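Local coordinates for protein N-acylethanolamine-hydrolyzing acid amidase subunit beta (Caenorhabditis elegans, PDB 6DY3) that probably degrades bioactive fatty acid amides such as N-palmitoylethanolamine to ethanolamine and free fatty acids, acting as the beta subunit of an alpha-beta heterodimer, at residues Q7-Q12 with G186-D191; Y64-N69 with S122-A127; E108-F113 with V135-N140. One frame throughout, in Å; residues are numbered along the deposited sequence.

Interaction 1: Q7-Q12 with G186-D191; sequences QNSAGQ and GRRNFD
The tight hairpin that joins strands 2-7 and 13-20 meets the loop between helices 173-185 and 192-199, turn against turn. Residues N8 to G11 form a type I turn, and R187 to F190 a type II turn. R187 runs fully extended from its backbone, CG anti to N, and passes its guanidinium along the base of the hairpin. There NH2 donates to the carbonyl O of N8 at 3.2 Å, with that O close to the guanidinium plane but NH2 itself well above the carbonyl plane. NE makes a weak bond to the O of Q7, also 3.2 Å. N8 O is thus gripped twice, since it also accepts the G11 N-H of the turn. A leucine in place of R187 would remove both donors and would probably leave the hairpin base less firmly fixed to the helix-linking loop. N8 adds a second tie with its own side chain: with CG in the crowded position between N and C (chi1 62°), its ND2 gives F190 O a bond of 2.9 Å lying in the carbonyl plane and fairly straight (154°). The other end of the same carboxamide, OD1, accepts the N-H of Q12 at 2.8 Å, so one side chain braces its own turn and ties it to the neighbour. A water accepts from A10 N and N189 N, bridging the two backbones, while S9 OG rests on R188 CA at 3.4 Å. G11, with positive phi at the last position of the type I turn, completes a hairpin of the type I turn plus G1 beta bulge kind.

Interaction 2: Y64-N69 with S122-A127; sequences YSVSLN and SYIIVA
Three flat groups mark the strand pair 64-69 and 122-127: the rings of Y64 and Y123, and the carboxamide of N69. Over one face of that carboxamide sits the CD1 methyl of I125, 4.1 Å from N69 CG and almost equally far from its O and N. The Y64 ring leaves the strand with its CG in the crowded position between N and C (chi1 63°) and touches V126 CG1 through CD1 at 4.3 Å. Its hydroxyl is bonded to Q103 O, and that of Y123, at the other end of the pair, to F164 O. The backbones run antiparallel in the seven-stranded sheet, one of the two sheets of the Ntn-hydrolase sandwich. The N69 carboxamide, bonded through OD1 to S3 OG and through ND2 to T162 O, brings this strand pair next to R17 and the probable nucleophile C1. Paired N-H and C=O groups of S65 with A127, S67 with I125 and N69 with Y123 give six bonds; the straightest, I125 N to S67 O at 2.9 Å (177°), points nearly along the C=O axis. V66, L68, I124 and V126 project toward helices 92-102 and 106-113, whereas S65, S67, N69, Y123, I125 and A127 share the other face, where S65 OG is bonded to H15 ND1 and S67 OG to H15 NE2 and S3 OG. V66 CG2 and I124 CG2 lie side by side at 3.7 Å, and L68 CD1 crosses I124 CG1 obliquely at 3.9 Å. S65 OG packs on A127 CB at 3.5 Å, and S67 OG lies beside I125 CB.

Interaction 3: E108-F113 with V135-N140; sequences EAVDAF and VVISRN
I137 points its side chain from the sheet at helix 106-113 and shares the apolar part of the contact with V110 and F113. With CG1 anti to its carbonyl carbon and the chain extended beyond it (chi2 172°), the CD1 methyl reaches between V110 and F113, residues one helical turn apart. It lies 3.5 Å from F113 CB and 3.9 Å from the backbone O of V110, and crosses V110 CG1 obliquely at 4.1 Å. The other branch, CG2, turns to F113 O. V110 spreads its two methyls over two strand residues: CG1 goes to I137, whereas CG2 meets V135 CG1 tip to tip at 4.0 Å. The F113 ring extends past I137, so the strand meets chiefly its CB and carbonyl O. R139 ends the row with a polar contact. Its chain is bent at chi2 and chi3 and curls back until NH1 donates to F113 O at 2.9 Å (141°), the donor standing above the carbonyl plane. NH1 also binds R115 O, so a buried cationic group is met by backbone carbonyls, and its charge would probably polarise the F113 carbonyl. Segments 108-113 and 135-139 run nearly parallel, their axes 9.9 Å apart at closest approach and inclined by 17°. Helix 106-113 belongs to a helical layer on the seven-stranded sheet, consistent with the alpha-beta-beta-alpha fold of Ntn hydrolases. Strand 134-139 lies between strands 122-127 and 145-149, and the F113 ring packs against F95, I96 and V99 of helix 92-102 and against I124 and V126 of strand 122-127.

How the interactions relate
Interactions 2 and 3 share the seven-stranded sheet, with centres about 8 Å apart: strand 122-127 hydrogen-bonds on to strand 134-139, where I124 O and I137 N are 2.7 Å apart, and helix 106-113 also reaches strand 64-70, A109 CB lying 3.5 Å from Y64 CE1. Interaction 1 is remote, its centre about 20 Å from that of interaction 2 and about 24 Å from that of interaction 3, at the end of the second sheet. That sheet's strand 2-7 follows C1, the probable nucleophile. Interaction 2 approaches this site most closely: the N69 side chain is about 4 Å from that of C1 and about 3 Å from that of R17, probably important for activity.

Interaction 1: Q7-Q12 with G186-D191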
loop_
_atom_site.group_PDB
_atom_site.type_symbol
_atom_site.label_atom_id
_atom_site.label_comp_id
_atom_site.label_asym_id
_atom_site.label_seq_id
_atom_site.Cartn_x
_atom_site.Cartn_y
_atom_site.Cartn_z
ATOM N N GLN B 7 -18.003 3.177 8.197
ATOM C CA GLN B 7 -19.313 2.835 7.655
ATOM C C GLN B 7 -20.340 3.826 8.187
ATOM O O GLN B 7 -20.521 3.945 9.405
ATOM C CB GLN B 7 -19.702 1.401 8.013
ATOM C CG GLN B 7 -20.984 0.955 7.344
ATOM C CD GLN B 7 -21.344 -0.484 7.641
ATOM O OE1 GLN B 7 -20.732 -1.142 8.482
ATOM N NE2 GLN B 7 -22.331 -0.990 6.926
ATOM N N ASN B 8 -21.007 4.536 7.281
ATOM C CA ASN B 8 -21.951 5.560 7.697
ATOM C C ASN B 8 -23.285 4.919 8.073
ATOM O O ASN B 8 -23.455 3.697 8.040
ATOM C CB ASN B 8 -22.123 6.611 6.599
ATOM C CG ASN B 8 -22.675 6.034 5.312
ATOM O OD1 ASN B 8 -23.233 4.939 5.291
ATOM N ND2 ASN B 8 -22.533 6.781 4.228
ATOM N N SER B 9 -24.252 5.767 8.434
ATOM C CA SER B 9 -25.558 5.269 8.852
ATOM C C SER B 9 -26.261 4.544 7.713
ATOM O O SER B 9 -26.943 3.536 7.936
ATOM C CB SER B 9 -26.417 6.427 9.358
ATOM O OG SER B 9 -25.795 7.090 10.445
ATOM N N ALA B 10 -26.085 5.025 6.482
ATOM C CA ALA B 10 -26.701 4.396 5.319
ATOM C C ALA B 10 -26.080 3.050 4.969
ATOM O O ALA B 10 -26.603 2.362 4.086
ATOM C CB ALA B 10 -26.606 5.326 4.110
ATOM N N GLY B 11 -24.982 2.660 5.615
ATOM C CA GLY B 11 -24.343 1.397 5.322
ATOM C C GLY B 11 -23.203 1.467 4.327
ATOM O O GLY B 11 -22.592 0.429 4.035
ATOM N N GLN B 12 -22.902 2.645 3.791
ATOM C CA GLN B 12 -21.803 2.793 2.852
ATOM C C GLN B 12 -20.473 2.743 3.592
ATOM O O GLN B 12 -20.327 3.320 4.674
ATOM C CB GLN B 12 -21.938 4.109 2.086
ATOM C CG GLN B 12 -20.983 4.236 0.916
ATOM C CD GLN B 12 -21.147 5.539 0.168
ATOM O OE1 GLN B 12 -21.014 6.618 0.745
ATOM N NE2 GLN B 12 -21.424 5.448 -1.129
ATOM N N GLY B 186 -19.140 12.962 12.635
ATOM C CA GLY B 186 -20.211 12.071 13.019
ATOM C C GLY B 186 -20.509 11.020 11.965
ATOM O O GLY B 186 -20.234 11.181 10.776
ATOM N N ARG B 187 -21.127 9.931 12.422
ATOM C CA ARG B 187 -21.395 8.810 11.531
ATOM C C ARG B 187 -22.393 9.193 10.447
ATOM O O ARG B 187 -22.200 8.854 9.273
ATOM C CB ARG B 187 -21.920 7.616 12.331
ATOM C CG ARG B 187 -22.178 6.398 11.458
ATOM C CD ARG B 187 -22.811 5.250 12.208
ATOM N NE ARG B 187 -23.082 4.141 11.301
ATOM C CZ ARG B 187 -23.721 3.026 11.639
ATOM N NH1 ARG B 187 -24.169 2.859 12.880
ATOM N NH2 ARG B 187 -23.915 2.078 10.732
ATOM N N ARG B 188 -23.463 9.894 10.817
ATOM C CA ARG B 188 -24.534 10.174 9.871
ATOM C C ARG B 188 -24.044 11.100 8.765
ATOM O O ARG B 188 -23.328 12.074 9.015
ATOM C CB ARG B 188 -25.735 10.793 10.589
ATOM C CG ARG B 188 -26.938 11.022 9.679
ATOM C CD ARG B 188 -28.218 11.326 10.458
ATOM N NE ARG B 188 -28.644 10.195 11.288
ATOM C CZ ARG B 188 -28.638 10.173 12.623
ATOM N NH1 ARG B 188 -28.240 11.228 13.328
ATOM N NH2 ARG B 188 -29.045 9.083 13.263
ATOM N N ASN B 189 -24.431 10.777 7.529
ATOM C CA ASN B 189 -24.080 11.554 6.343
ATOM C C ASN B 189 -22.577 11.601 6.091
ATOM O O ASN B 189 -22.099 12.469 5.353
ATOM C CB ASN B 189 -24.640 12.978 6.424
ATOM C CG ASN B 189 -26.158 13.013 6.391
ATOM O OD1 ASN B 189 -26.807 12.065 5.944
ATOM N ND2 ASN B 189 -26.729 14.115 6.855
ATOM N N PHE B 190 -21.816 10.678 6.669
ATOM C CA PHE B 190 -20.390 10.602 6.389
ATOM C C PHE B 190 -20.194 9.975 5.015
ATOM O O PHE B 190 -20.636 8.846 4.771
ATOM C CB PHE B 190 -19.658 9.791 7.454
ATOM C CG PHE B 190 -18.167 9.841 7.317
ATOM C CD1 PHE B 190 -17.422 10.762 8.034
ATOM C CD2 PHE B 190 -17.510 8.977 6.463
ATOM C CE1 PHE B 190 -16.056 10.815 7.907
ATOM C CE2 PHE B 190 -16.137 9.026 6.331
ATOM C CZ PHE B 190 -15.409 9.946 7.054
ATOM N N ASP B 191 -19.554 10.714 4.115
ATOM C CA ASP B 191 -19.356 10.242 2.754
ATOM C C ASP B 191 -17.901 10.408 2.345
ATOM O O ASP B 191 -17.044 10.720 3.179
ATOM C CB ASP B 191 -20.275 10.999 1.791
ATOM C CG ASP B 191 -20.017 12.496 1.787
ATOM O OD1 ASP B 191 -20.294 13.140 0.753
ATOM O OD2 ASP B 191 -19.543 13.031 2.816
HETATM O O HOH W 1 -25.372 8.061 6.624
#

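Interaction 2: Y64-N69 with S122-A127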
loop_
_atom_site.group_PDB
_atom_site.type_symbol
_atom_site.label_atom_id
_atom_site.label_comp_id
_atom_site.label_asym_id
_atom_site.label_seq_id
_atom_site.Cartn_x
_atom_site.Cartn_y
_atom_site.Cartn_z
ATOM N N TYR B 64 -14.114 -5.221 -2.645
ATOM C CA TYR B 64 -13.381 -4.784 -1.466
ATOM C C TYR B 64 -12.192 -3.933 -1.885
ATOM O O TYR B 64 -11.761 -3.952 -3.043
ATOM C CB TYR B 64 -12.893 -5.972 -0.634
ATOM C CG TYR B 64 -11.904 -6.853 -1.361
ATOM C CD1 TYR B 64 -10.537 -6.677 -1.191
ATOM C CD2 TYR B 64 -12.331 -7.857 -2.216
ATOM C CE1 TYR B 64 -9.626 -7.477 -1.846
ATOM C CE2 TYR B 64 -11.424 -8.663 -2.875
ATOM C CZ TYR B 64 -10.074 -8.468 -2.687
ATOM O OH TYR B 64 -9.171 -9.269 -3.344
ATOM N N SER B 65 -11.653 -3.204 -0.912
ATOM C CA SER B 65 -10.429 -2.442 -1.085
ATOM C C SER B 65 -9.485 -2.760 0.068
ATOM O O SER B 65 -9.906 -3.191 1.144
ATOM C CB SER B 65 -10.709 -0.927 -1.164
ATOM O OG SER B 65 -11.378 -0.468 -0.008
ATOM N N VAL B 66 -8.191 -2.555 -0.174
ATOM C CA VAL B 66 -7.162 -2.923 0.790
ATOM C C VAL B 66 -6.055 -1.879 0.769
ATOM O O VAL B 66 -5.755 -1.282 -0.270
ATOM C CB VAL B 66 -6.593 -4.330 0.510
ATOM C CG1 VAL B 66 -6.005 -4.395 -0.877
ATOM C CG2 VAL B 66 -5.552 -4.692 1.549
ATOM N N SER B 67 -5.471 -1.640 1.945
ATOM C CA SER B 67 -4.266 -0.832 2.082
ATOM C C SER B 67 -3.392 -1.426 3.181
ATOM O O SER B 67 -3.894 -1.943 4.184
ATOM C CB SER B 67 -4.591 0.638 2.409
ATOM O OG SER B 67 -5.097 0.780 3.725
ATOM N N LEU B 68 -2.078 -1.334 2.996
ATOM C CA LEU B 68 -1.123 -1.896 3.941
ATOM C C LEU B 68 -0.306 -0.783 4.582
ATOM O O LEU B 68 0.233 0.081 3.884
ATOM C CB LEU B 68 -0.189 -2.895 3.257
ATOM C CG LEU B 68 0.805 -3.581 4.191
ATOM C CD1 LEU B 68 0.859 -5.073 3.918
ATOM C CD2 LEU B 68 2.182 -2.952 4.043
ATOM N N ASN B 69 -0.232 -0.804 5.911
ATOM C CA ASN B 69 0.632 0.080 6.676
ATOM C C ASN B 69 1.791 -0.728 7.244
ATOM O O ASN B 69 1.583 -1.795 7.831
ATOM C CB ASN B 69 -0.131 0.758 7.816
ATOM C CG ASN B 69 -1.234 1.673 7.326
ATOM O OD1 ASN B 69 -1.572 1.682 6.138
ATOM N ND2 ASN B 69 -1.808 2.450 8.245
ATOM N N SER B 122 2.805 -5.714 10.000
ATOM C CA SER B 122 2.134 -4.658 9.259
ATOM C C SER B 122 0.683 -4.612 9.717
ATOM O O SER B 122 0.224 -5.463 10.484
ATOM C CB SER B 122 2.232 -4.898 7.750
ATOM O OG SER B 122 1.757 -6.190 7.424
ATOM N N TYR B 123 -0.029 -3.601 9.237
ATOM C CA TYR B 123 -1.471 -3.502 9.400
ATOM C C TYR B 123 -2.100 -3.559 8.020
ATOM O O TYR B 123 -1.797 -2.722 7.164
ATOM C CB TYR B 123 -1.870 -2.208 10.099
ATOM C CG TYR B 123 -1.407 -2.092 11.532
ATOM C CD1 TYR B 123 -1.972 -2.876 12.532
ATOM C CD2 TYR B 123 -0.429 -1.171 11.893
ATOM C CE1 TYR B 123 -1.562 -2.758 13.844
ATOM C CE2 TYR B 123 -0.017 -1.046 13.205
ATOM C CZ TYR B 123 -0.586 -1.842 14.174
ATOM O OH TYR B 123 -0.176 -1.716 15.480
ATOM N N ILE B 124 -2.984 -4.529 7.814
ATOM C CA ILE B 124 -3.735 -4.663 6.574
ATOM C C ILE B 124 -5.159 -4.211 6.860
ATOM O O ILE B 124 -5.856 -4.808 7.692
ATOM C CB ILE B 124 -3.698 -6.104 6.039
ATOM C CG1 ILE B 124 -2.249 -6.527 5.782
ATOM C CG2 ILE B 124 -4.525 -6.214 4.767
ATOM C CD1 ILE B 124 -2.076 -7.973 5.391
ATOM N N ILE B 125 -5.587 -3.153 6.180
ATOM C CA ILE B 125 -6.910 -2.566 6.364
ATOM C C ILE B 125 -7.746 -2.935 5.151
ATOM O O ILE B 125 -7.369 -2.631 4.013
ATOM C CB ILE B 125 -6.834 -1.042 6.546
ATOM C CG1 ILE B 125 -6.102 -0.687 7.847
ATOM C CG2 ILE B 125 -8.222 -0.425 6.535
ATOM C CD1 ILE B 125 -4.591 -0.623 7.726
ATOM N N VAL B 126 -8.886 -3.575 5.392
ATOM C CA VAL B 126 -9.747 -4.076 4.331
ATOM C C VAL B 126 -11.138 -3.486 4.517
ATOM O O VAL B 126 -11.658 -3.434 5.638
ATOM C CB VAL B 126 -9.804 -5.620 4.330
ATOM C CG1 VAL B 126 -10.471 -6.131 3.057
ATOM C CG2 VAL B 126 -8.412 -6.214 4.489
ATOM N N ALA B 127 -11.738 -3.047 3.413
ATOM C CA ALA B 127 -13.073 -2.470 3.411
ATOM C C ALA B 127 -13.961 -3.240 2.444
ATOM O O ALA B 127 -13.529 -3.606 1.347
ATOM C CB ALA B 127 -13.028 -0.990 3.021
#

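Interaction 3: E108-F113 with V135-N140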
loop_
_atom_site.group_PDB
_atom_site.type_symbol
_atom_site.label_atom_id
_atom_site.label_comp_id
_atom_site.label_asym_id
_atom_site.label_seq_id
_atom_site.Cartn_x
_atom_site.Cartn_y
_atom_site.Cartn_z
ATOM N N GLU B 108 -13.300 -13.534 1.422
ATOM C CA GLU B 108 -12.180 -14.325 0.922
ATOM C C GLU B 108 -10.861 -13.590 1.118
ATOM O O GLU B 108 -9.852 -14.200 1.495
ATOM C CB GLU B 108 -12.391 -14.664 -0.552
ATOM C CG GLU B 108 -13.415 -15.754 -0.796
ATOM C CD GLU B 108 -13.739 -15.944 -2.268
ATOM O OE1 GLU B 108 -13.822 -14.939 -3.005
ATOM O OE2 GLU B 108 -13.897 -17.106 -2.691
ATOM N N ALA B 109 -10.851 -12.279 0.876
ATOM C CA ALA B 109 -9.622 -11.511 1.029
ATOM C C ALA B 109 -9.191 -11.439 2.489
ATOM O O ALA B 109 -7.998 -11.553 2.793
ATOM C CB ALA B 109 -9.810 -10.107 0.454
ATOM N N VAL B 110 -10.144 -11.252 3.407
ATOM C CA VAL B 110 -9.799 -11.150 4.822
ATOM C C VAL B 110 -9.168 -12.445 5.320
ATOM O O VAL B 110 -8.201 -12.425 6.091
ATOM C CB VAL B 110 -11.045 -10.774 5.648
ATOM C CG1 VAL B 110 -10.741 -10.818 7.145
ATOM C CG2 VAL B 110 -11.543 -9.391 5.258
ATOM N N ASP B 111 -9.697 -13.588 4.893
ATOM C CA ASP B 111 -9.124 -14.854 5.336
ATOM C C ASP B 111 -7.726 -15.060 4.765
ATOM O O ASP B 111 -6.829 -15.542 5.467
ATOM C CB ASP B 111 -10.046 -16.009 4.947
ATOM C CG ASP B 111 -11.319 -16.038 5.776
ATOM O OD1 ASP B 111 -11.272 -15.594 6.944
ATOM O OD2 ASP B 111 -12.363 -16.499 5.265
ATOM N N ALA B 112 -7.514 -14.672 3.505
ATOM C CA ALA B 112 -6.195 -14.810 2.897
ATOM C C ALA B 112 -5.157 -13.997 3.659
ATOM O O ALA B 112 -4.034 -14.464 3.882
ATOM C CB ALA B 112 -6.247 -14.381 1.433
ATOM N N PHE B 113 -5.518 -12.780 4.069
ATOM C CA PHE B 113 -4.622 -11.921 4.832
ATOM C C PHE B 113 -4.437 -12.395 6.269
ATOM O O PHE B 113 -3.516 -11.919 6.941
ATOM C CB PHE B 113 -5.149 -10.477 4.841
ATOM C CG PHE B 113 -5.116 -9.792 3.492
ATOM C CD1 PHE B 113 -4.013 -9.897 2.662
ATOM C CD2 PHE B 113 -6.196 -9.040 3.058
ATOM C CE1 PHE B 113 -3.985 -9.268 1.433
ATOM C CE2 PHE B 113 -6.172 -8.410 1.826
ATOM C CZ PHE B 113 -5.063 -8.526 1.017
ATOM N N VAL B 135 -12.182 -4.051 8.538
ATOM C CA VAL B 135 -11.334 -4.710 9.521
ATOM C C VAL B 135 -9.910 -4.183 9.422
ATOM O O VAL B 135 -9.423 -3.838 8.342
ATOM C CB VAL B 135 -11.344 -6.244 9.337
ATOM C CG1 VAL B 135 -10.718 -6.635 7.994
ATOM C CG2 VAL B 135 -10.618 -6.922 10.488
ATOM N N VAL B 136 -9.246 -4.118 10.571
ATOM C CA VAL B 136 -7.802 -3.941 10.641
ATOM C C VAL B 136 -7.206 -5.296 10.975
ATOM O O VAL B 136 -7.568 -5.906 11.987
ATOM C CB VAL B 136 -7.404 -2.888 11.687
ATOM C CG1 VAL B 136 -5.901 -2.888 11.903
ATOM C CG2 VAL B 136 -7.863 -1.509 11.250
ATOM N N ILE B 137 -6.324 -5.787 10.110
ATOM C CA ILE B 137 -5.622 -7.046 10.334
ATOM C C ILE B 137 -4.219 -6.720 10.822
ATOM O O ILE B 137 -3.443 -6.058 10.121
ATOM C CB ILE B 137 -5.582 -7.904 9.061
ATOM C CG1 ILE B 137 -7.006 -8.229 8.602
ATOM C CG2 ILE B 137 -4.762 -9.178 9.300
ATOM C CD1 ILE B 137 -7.085 -8.917 7.254
ATOM N N SER B 138 -3.888 -7.188 12.017
ATOM C CA SER B 138 -2.583 -6.945 12.616
ATOM C C SER B 138 -1.707 -8.166 12.372
ATOM O O SER B 138 -1.916 -9.218 12.984
ATOM C CB SER B 138 -2.714 -6.662 14.109
ATOM O OG SER B 138 -3.579 -5.565 14.325
ATOM N N ARG B 139 -0.736 -8.026 11.476
ATOM C CA ARG B 139 0.268 -9.063 11.271
ATOM C C ARG B 139 1.325 -8.898 12.353
ATOM O O ARG B 139 2.046 -7.892 12.381
ATOM C CB ARG B 139 0.879 -8.961 9.876
ATOM C CG ARG B 139 -0.127 -9.140 8.746
ATOM C CD ARG B 139 -0.852 -10.480 8.832
ATOM N NE ARG B 139 0.060 -11.596 9.063
ATOM C CZ ARG B 139 -0.269 -12.874 8.921
ATOM N NH1 ARG B 139 -1.489 -13.213 8.540
ATOM N NH2 ARG B 139 0.629 -13.814 9.156
ATOM N N ASN B 140 1.421 -9.880 13.240
ATOM C CA ASN B 140 2.305 -9.798 14.392
ATOM C C ASN B 140 3.621 -10.498 14.097
ATOM O O ASN B 140 3.779 -11.190 13.090
ATOM C CB ASN B 140 1.639 -10.417 15.626
ATOM C CG ASN B 140 0.330 -9.746 15.983
ATOM O OD1 ASN B 140 0.228 -8.521 15.979
ATOM N ND2 ASN B 140 -0.685 -10.549 16.284
#